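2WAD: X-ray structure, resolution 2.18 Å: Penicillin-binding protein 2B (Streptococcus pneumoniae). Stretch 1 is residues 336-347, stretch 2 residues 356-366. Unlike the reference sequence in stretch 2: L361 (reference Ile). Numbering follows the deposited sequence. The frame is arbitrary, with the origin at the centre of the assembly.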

# COMPACT_ATOMS: atom_id res chain seq x y z
N GLY A 336 -25.72 -17.63 1.58
CA GLY A 336 -25.07 -17.34 0.30
C GLY A 336 -23.58 -17.09 0.39
O GLY A 336 -22.84 -17.34 -0.56
N ALA A 337 -23.13 -16.59 1.53
CA ALA A 337 -21.72 -16.20 1.67
C ALA A 337 -20.87 -17.25 2.38
O ALA A 337 -19.74 -16.96 2.76
N LYS A 338 -21.41 -18.46 2.54
CA LYS A 338 -20.78 -19.47 3.39
C LYS A 338 -19.33 -19.78 3.01
O LYS A 338 -18.46 -19.89 3.89
N TYR A 339 -19.07 -19.94 1.72
CA TYR A 339 -17.71 -20.19 1.23
C TYR A 339 -17.06 -19.00 0.56
O TYR A 339 -16.10 -19.18 -0.18
N SER A 340 -17.58 -17.80 0.81
CA SER A 340 -17.02 -16.55 0.30
C SER A 340 -15.87 -16.07 1.18
O SER A 340 -16.03 -15.95 2.39
N GLU A 341 -14.72 -15.73 0.58
CA GLU A 341 -13.59 -15.22 1.36
C GLU A 341 -13.74 -13.80 1.89
O GLU A 341 -12.86 -13.33 2.59
N GLY A 342 -14.80 -13.09 1.54
CA GLY A 342 -14.97 -11.75 2.08
C GLY A 342 -15.57 -10.83 1.03
O GLY A 342 -16.06 -11.33 0.04
N VAL A 343 -15.54 -9.52 1.25
CA VAL A 343 -16.16 -8.61 0.30
C VAL A 343 -15.29 -7.35 0.30
O VAL A 343 -14.76 -6.99 1.36
N TYR A 344 -15.12 -6.72 -0.86
CA TYR A 344 -14.18 -5.61 -1.02
C TYR A 344 -14.82 -4.54 -1.91
O TYR A 344 -15.58 -4.88 -2.81
N ALA A 345 -14.52 -3.27 -1.64
CA ALA A 345 -15.05 -2.15 -2.39
C ALA A 345 -13.98 -1.09 -2.42
O ALA A 345 -13.34 -0.85 -1.41
N VAL A 346 -13.82 -0.44 -3.57
CA VAL A 346 -12.89 0.66 -3.73
C VAL A 346 -13.69 1.69 -4.51
O VAL A 346 -14.31 1.37 -5.53
N ALA A 347 -13.70 2.92 -4.00
CA ALA A 347 -14.34 4.03 -4.68
C ALA A 347 -13.26 5.03 -5.07
O ALA A 347 -12.41 5.38 -4.24
N LEU A 356 -11.41 7.59 -2.72
CA LEU A 356 -12.48 7.98 -1.79
C LEU A 356 -12.59 7.00 -0.63
O LEU A 356 -12.81 7.41 0.50
N SER A 357 -12.41 5.71 -0.91
CA SER A 357 -12.24 4.70 0.13
C SER A 357 -11.80 3.39 -0.49
O SER A 357 -12.08 3.13 -1.66
N MET A 358 -11.12 2.59 0.33
CA MET A 358 -10.64 1.27 0.01
C MET A 358 -11.02 0.41 1.21
O MET A 358 -10.34 0.48 2.23
N SER A 359 -12.02 -0.45 1.08
CA SER A 359 -12.58 -1.17 2.23
C SER A 359 -12.55 -2.65 1.92
O SER A 359 -12.85 -3.05 0.79
N GLY A 360 -12.28 -3.46 2.93
CA GLY A 360 -12.33 -4.90 2.72
C GLY A 360 -12.68 -5.62 4.01
O GLY A 360 -12.32 -5.19 5.10
N LEU A 361 -13.41 -6.72 3.87
CA LEU A 361 -13.78 -7.51 5.04
C LEU A 361 -13.39 -8.92 4.69
O LEU A 361 -13.82 -9.44 3.67
N LYS A 362 -12.56 -9.54 5.52
CA LYS A 362 -12.04 -10.84 5.22
C LYS A 362 -12.82 -11.85 6.02
O LYS A 362 -13.06 -11.67 7.22
N HIS A 363 -13.24 -12.92 5.33
CA HIS A 363 -13.95 -14.01 5.97
C HIS A 363 -13.09 -15.27 5.92
O HIS A 363 -12.94 -15.88 4.85
N ASP A 364 -12.58 -15.67 7.08
CA ASP A 364 -11.73 -16.85 7.24
C ASP A 364 -12.52 -18.14 7.04
O ASP A 364 -13.44 -18.43 7.81
N LEU A 365 -12.14 -18.93 6.04
CA LEU A 365 -12.90 -20.12 5.70
C LEU A 365 -12.63 -21.28 6.65
O LEU A 365 -13.27 -22.32 6.55
N LYS A 366 -11.70 -21.12 7.59
CA LYS A 366 -11.47 -22.17 8.57
C LYS A 366 -12.09 -21.85 9.94
O LYS A 366 -12.66 -22.73 10.59

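Two antiparallel strands, 342-347 and 356-363, run side by side at 171°, so most side chains rise to one face of the sheet or the other instead of pointing across at the partner strand. The exceptions lie at the end where stretch 1 is still loop, and there H363 and L365 do point toward it.

The type I turn from A337 to S340, closed by S340 N to A337 O at 3.0 Å, presents carbonyls to the H363 ring. H363, with chi1 t, lays its ring edge near this turn: ND1 donates to S340 O at 2.7 Å, and CE1 sits 3.4 Å from K338 O. Y339 and K338 turn their own CB atoms away, so the turn meets its neighbour mainly through backbone. L365 (m, t) fills the space beside it, its CD2 3.6 Å from S340 O and its CD1 3.9 Å from Y339 O. S340, chi1 t, has its OG bonded elsewhere in the structure, and this OG also accepts a weak bond from G342 N at 3.5 Å. E341 points its CB away, yet its CG comes within 4.5 Å of L365 CD1, while its backbone O takes H363 N at 2.8 Å.

G342 is a position that calls for glycine: with phi near 143°, a CB would be jammed against the preceding carbonyl and would strike L361 O. Its bare CA instead approaches L361 O to 3.0 Å, a CA-H...O contact.

V343, chi1 p, shares a face with L361, and V343 CG1 packs 4.0 Å from L361 CB above a hydrogen-bonded backbone pair. L361 (t, p) stands where the reference sequence has Ile.

Y344 lies on the other face and uses rotamer m to lean over the neighbouring strand. Its CD1 reaches 3.3 Å from G360 CA, and L361 N lies over one ring face. A CB on G360 would clash with Y344 CD1, so the missing side chain is what makes room for the ring. Farther along, Y344 OH comes 3.8 Å from K362 CB and is hydrogen-bonded elsewhere in the structure.

A345 is small opposite S359 (m), whose OG is also satisfied elsewhere; the pair is held by backbone, with S359 N to A345 O at 2.8 Å. V346, chi1 t, shares the Y344 face with M358, and V346 CG2 lies 4.3 Å from M358 CA.

A347 closes the walk. Its CB touches L356 CB at 3.9 Å and S357 OG at 4.0 Å, with L356 in m, t and S357 in p.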

# COMPACT_ATOMS: atom_id res chain seq x y z
CB ALA A 337 -21.62 -14.86 2.38
CB LYS A 338 -21.61 -20.75 3.34
CG LYS A 338 -21.08 -21.85 4.25
CD LYS A 338 -21.91 -23.12 4.07
CE LYS A 338 -21.34 -24.31 4.84
NZ LYS A 338 -22.20 -24.75 5.98
CB TYR A 339 -17.72 -21.36 0.24
CG TYR A 339 -18.28 -22.60 0.90
CD1 TYR A 339 -17.59 -23.21 1.94
CD2 TYR A 339 -19.51 -23.12 0.53
CE1 TYR A 339 -18.09 -24.32 2.58
CE2 TYR A 339 -20.03 -24.22 1.17
CZ TYR A 339 -19.31 -24.83 2.19
OH TYR A 339 -19.81 -25.94 2.84
CB SER A 340 -18.12 -15.50 0.20
OG SER A 340 -17.58 -14.25 -0.21
CB GLU A 341 -12.31 -15.16 0.54
CG GLU A 341 -12.07 -16.31 -0.37
CD GLU A 341 -12.69 -16.07 -1.71
OE1 GLU A 341 -13.83 -16.53 -1.92
OE2 GLU A 341 -12.00 -15.45 -2.53
CB VAL A 343 -17.64 -8.32 0.68
CG1 VAL A 343 -17.69 -7.70 2.05
CG2 VAL A 343 -18.32 -7.38 -0.37
CB TYR A 344 -12.87 -6.13 -1.67
CG TYR A 344 -12.16 -7.10 -0.75
CD1 TYR A 344 -11.19 -6.66 0.15
CD2 TYR A 344 -12.53 -8.43 -0.72
CE1 TYR A 344 -10.58 -7.53 1.04
CE2 TYR A 344 -11.94 -9.32 0.19
CZ TYR A 344 -10.97 -8.85 1.07
OH TYR A 344 -10.40 -9.72 1.96
CB ALA A 345 -16.31 -1.58 -1.74
CB VAL A 346 -11.62 0.28 -4.58
CG1 VAL A 346 -10.80 1.53 -4.95
CG2 VAL A 346 -10.72 -0.68 -3.84
CB ALA A 347 -15.35 4.74 -3.70
CB LEU A 356 -13.82 8.09 -2.53
CG LEU A 356 -13.74 9.06 -3.71
CD1 LEU A 356 -15.01 8.99 -4.54
CD2 LEU A 356 -13.37 10.50 -3.23
CB SER A 357 -13.54 4.45 0.91
OG SER A 357 -14.45 3.81 0.05
CB MET A 358 -9.10 1.23 -0.01
CG MET A 358 -8.39 2.46 -0.47
SD MET A 358 -6.61 2.55 -0.19
CE MET A 358 -6.03 0.83 -0.34
CB SER A 359 -14.06 -0.79 2.42
OG SER A 359 -14.20 0.44 3.12
CB LEU A 361 -15.29 -7.44 5.28
CG LEU A 361 -15.77 -7.99 6.62
CD1 LEU A 361 -15.09 -7.31 7.78
CD2 LEU A 361 -17.28 -7.89 6.74
CB LYS A 362 -10.56 -10.88 5.59
CG LYS A 362 -9.88 -12.19 5.30
CD LYS A 362 -8.45 -12.09 5.79
CE LYS A 362 -7.59 -13.22 5.24
NZ LYS A 362 -8.09 -14.53 5.71
CB HIS A 363 -15.32 -14.24 5.30
CG HIS A 363 -16.08 -15.41 5.83
ND1 HIS A 363 -16.62 -16.39 5.02
CD2 HIS A 363 -16.38 -15.78 7.10
CE1 HIS A 363 -17.21 -17.31 5.76
NE2 HIS A 363 -17.09 -16.95 7.03
CB ASP A 364 -11.19 -16.86 8.68
CG ASP A 364 -9.98 -17.75 8.85
OD1 ASP A 364 -10.04 -18.93 8.45
OD2 ASP A 364 -8.96 -17.25 9.37
CB LEU A 365 -12.68 -20.56 4.25
CG LEU A 365 -12.97 -19.51 3.18
CD1 LEU A 365 -12.88 -20.15 1.81
CD2 LEU A 365 -14.37 -18.95 3.42
CB LYS A 366 -9.97 -22.43 8.72
CG LYS A 366 -9.25 -22.79 7.42
CD LYS A 366 -7.77 -22.40 7.48
CE LYS A 366 -7.54 -20.91 7.26
NZ LYS A 366 -7.04 -20.62 5.88